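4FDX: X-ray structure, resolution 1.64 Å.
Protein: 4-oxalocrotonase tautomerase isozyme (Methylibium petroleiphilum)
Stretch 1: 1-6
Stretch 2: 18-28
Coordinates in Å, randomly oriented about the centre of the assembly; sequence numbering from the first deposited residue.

Stretch 1 (1-6) PIIQMN
Stretch 2 (18-28) NAVAAITEAVV

The contact between the N-terminal strand and the helix is centred on Ile3, whose CD1 atom reaches 3.5 Å from CG2 of Val27 and 3.8 Å from CG2 of Ile23. Ile3 takes the m rotamer at chi1 (-64°) and t at chi2 (165°), an extended conformation that carries the terminal methyl to two residues one helical turn apart. Ile23 has nearly the same conformation (chi1 -67°, chi2 166°), and its own CD1 lies 3.8 Å from SD of Met5. Val27 is t (chi1 165°); its CG1 meets CG of Pro1 at 3.9 Å, so that both of its methyls are used. At the other end of the row, Met5 runs out in t, t, p (171°, 163°, 66°), which brings its CE to 4.1 Å from CB of Ala19. The long, flexible thioether suits this end, where the backbones are farther apart and Ala19 offers only its CB methyl beyond Ile23.

The register follows from the two periodicities. Residues 2-6 form a regular strand, with phi from -117° (Ile2) to -103° (Asn6) and psi from 120° to 125°, and alternate residues Pro1, Ile3 and Met5 direct their CA-to-CB bonds toward the helix. Residues 18-28 lie within a continuous helix, where Ala19, Ile23 and Val27, spaced four apart, point toward the strand. The elements run in roughly opposite directions, at 143° between their N-to-C vectors, with a closest axial approach of 10.8 Å. CA-CA separations widen from 7.9 Å for Pro1 and Val27, through 8.9 Å for Ile3 and Ile23, to 9.4 Å for Met5 and Val20.

No hydrogen bond links the stretches; apolar packing accounts for the 254 Å² buried between them, most of it from Ile3, Met5, Ile23 and Val27. Within the helix, backbone amides from Ala22 to Val28 are bonded to carbonyls four residues earlier, including Ile23 N to Ala19 O (2.8 Å) and Val27 N to Ile23 O (3.0 Å).

Flanking this row, Val20 and Thr24 point sideways. Thr24, buried and m at chi1 (-64°), donates from OG1 to Val20 O at 2.7 Å, satisfying its hydroxyl within the helix. Beyond reach of the helix, Ile2 is buried while Gln4 and Asn6 use their side-chain polar atoms in hydrogen bonds elsewhere in the structure. Asn18 and Glu25 lie on the exposed part of the helix, out of reach of the strand, where polar side chains can stay solvated.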

# COMPACT_ATOMS: atom_id res chain seq x y z
N PRO B 1 6.27 3.69 -13.68
CA PRO B 1 6.35 2.96 -12.42
C PRO B 1 5.97 3.85 -11.26
O PRO B 1 6.33 5.01 -11.24
CB PRO B 1 7.82 2.45 -12.40
CG PRO B 1 8.10 2.24 -13.88
CD PRO B 1 7.42 3.38 -14.56
N ILE B 2 5.25 3.29 -10.32
CA ILE B 2 4.94 4.05 -9.05
C ILE B 2 5.58 3.35 -7.87
O ILE B 2 5.29 2.13 -7.66
CB ILE B 2 3.45 4.08 -8.85
CG1 ILE B 2 2.89 4.96 -9.98
CG2 ILE B 2 3.10 4.66 -7.47
CD1 ILE B 2 1.39 4.87 -10.25
N ILE B 3 6.43 4.06 -7.12
CA ILE B 3 7.27 3.43 -6.07
C ILE B 3 6.79 4.00 -4.74
O ILE B 3 6.70 5.20 -4.61
CB ILE B 3 8.72 3.73 -6.34
CG1 ILE B 3 9.06 3.03 -7.70
CG2 ILE B 3 9.56 3.31 -5.10
CD1 ILE B 3 10.32 3.55 -8.23
N GLN B 4 6.42 3.14 -3.77
CA GLN B 4 6.22 3.61 -2.39
C GLN B 4 7.41 3.20 -1.53
O GLN B 4 7.79 2.07 -1.54
CB GLN B 4 4.93 3.09 -1.76
CG GLN B 4 3.71 3.59 -2.53
CD GLN B 4 2.53 2.61 -2.56
OE1 GLN B 4 2.54 1.59 -3.30
NE2 GLN B 4 1.49 2.95 -1.79
N MET B 5 8.03 4.16 -0.87
CA MET B 5 9.18 3.87 -0.02
C MET B 5 8.76 4.14 1.41
O MET B 5 8.44 5.25 1.77
CB MET B 5 10.36 4.71 -0.48
CG MET B 5 11.45 4.51 0.60
SD MET B 5 13.08 5.01 -0.02
CE MET B 5 12.85 6.71 -0.22
N ASN B 6 8.83 3.09 2.24
CA ASN B 6 8.49 3.20 3.68
C ASN B 6 9.84 3.23 4.42
O ASN B 6 10.68 2.31 4.22
CB ASN B 6 7.68 1.96 4.08
CG ASN B 6 6.42 1.77 3.22
OD1 ASN B 6 5.39 2.37 3.45
ND2 ASN B 6 6.52 0.95 2.16
N ASN B 18 18.06 13.06 -2.20
CA ASN B 18 19.05 12.22 -2.93
C ASN B 18 18.49 10.84 -3.23
O ASN B 18 18.69 10.37 -4.34
CB ASN B 18 20.37 12.08 -2.14
CG ASN B 18 21.08 13.44 -1.99
OD1 ASN B 18 20.95 14.33 -2.83
ND2 ASN B 18 21.93 13.56 -0.90
N ALA B 19 17.78 10.23 -2.26
CA ALA B 19 17.15 8.92 -2.55
C ALA B 19 16.16 9.00 -3.71
O ALA B 19 16.14 8.10 -4.54
CB ALA B 19 16.48 8.41 -1.25
N VAL B 20 15.31 9.99 -3.72
CA VAL B 20 14.30 10.14 -4.76
C VAL B 20 15.01 10.29 -6.14
O VAL B 20 14.62 9.67 -7.14
CB VAL B 20 13.46 11.43 -4.41
CG1 VAL B 20 12.85 12.10 -5.65
CG2 VAL B 20 12.47 11.02 -3.28
N ALA B 21 16.05 11.10 -6.24
CA ALA B 21 16.77 11.17 -7.51
C ALA B 21 17.47 9.89 -7.92
O ALA B 21 17.36 9.52 -9.09
CB ALA B 21 17.81 12.32 -7.39
N ALA B 22 18.11 9.20 -6.97
CA ALA B 22 18.85 8.01 -7.26
C ALA B 22 17.92 6.87 -7.62
O ALA B 22 18.16 6.14 -8.58
CB ALA B 22 19.74 7.70 -6.06
N ILE B 23 16.82 6.75 -6.87
CA ILE B 23 15.84 5.67 -7.21
C ILE B 23 15.25 5.92 -8.58
O ILE B 23 15.09 4.99 -9.39
CB ILE B 23 14.73 5.53 -6.10
CG1 ILE B 23 15.38 5.00 -4.82
CG2 ILE B 23 13.59 4.60 -6.57
CD1 ILE B 23 14.49 5.14 -3.56
N THR B 24 14.89 7.15 -8.87
CA THR B 24 14.28 7.48 -10.18
C THR B 24 15.21 7.10 -11.31
O THR B 24 14.80 6.40 -12.21
CB THR B 24 13.94 8.98 -10.23
OG1 THR B 24 12.91 9.22 -9.21
CG2 THR B 24 13.32 9.34 -11.57
N GLU B 25 16.47 7.53 -11.22
CA GLU B 25 17.41 7.21 -12.30
C GLU B 25 17.69 5.70 -12.40
O GLU B 25 17.84 5.22 -13.55
CB GLU B 25 18.68 8.05 -12.07
CG GLU B 25 18.43 9.56 -12.27
CD GLU B 25 17.75 9.97 -13.59
OE1 GLU B 25 17.88 9.29 -14.63
OE2 GLU B 25 17.03 10.99 -13.59
N ALA B 26 17.68 4.98 -11.28
CA ALA B 26 17.83 3.50 -11.27
C ALA B 26 16.70 2.88 -12.09
O ALA B 26 16.95 1.99 -12.89
CB ALA B 26 17.83 2.95 -9.84
N VAL B 27 15.48 3.41 -11.93
CA VAL B 27 14.25 2.83 -12.57
C VAL B 27 14.31 3.21 -14.08
O VAL B 27 14.11 2.34 -14.93
CB VAL B 27 13.01 3.39 -11.86
CG1 VAL B 27 11.75 3.14 -12.71
CG2 VAL B 27 12.87 2.66 -10.53
N VAL B 28 14.59 4.48 -14.37
CA VAL B 28 14.71 4.94 -15.76
C VAL B 28 15.68 4.00 -16.53
O VAL B 28 15.34 3.50 -17.61
CB VAL B 28 15.19 6.40 -15.76
CG1 VAL B 28 15.60 6.83 -17.19
CG2 VAL B 28 14.08 7.34 -15.32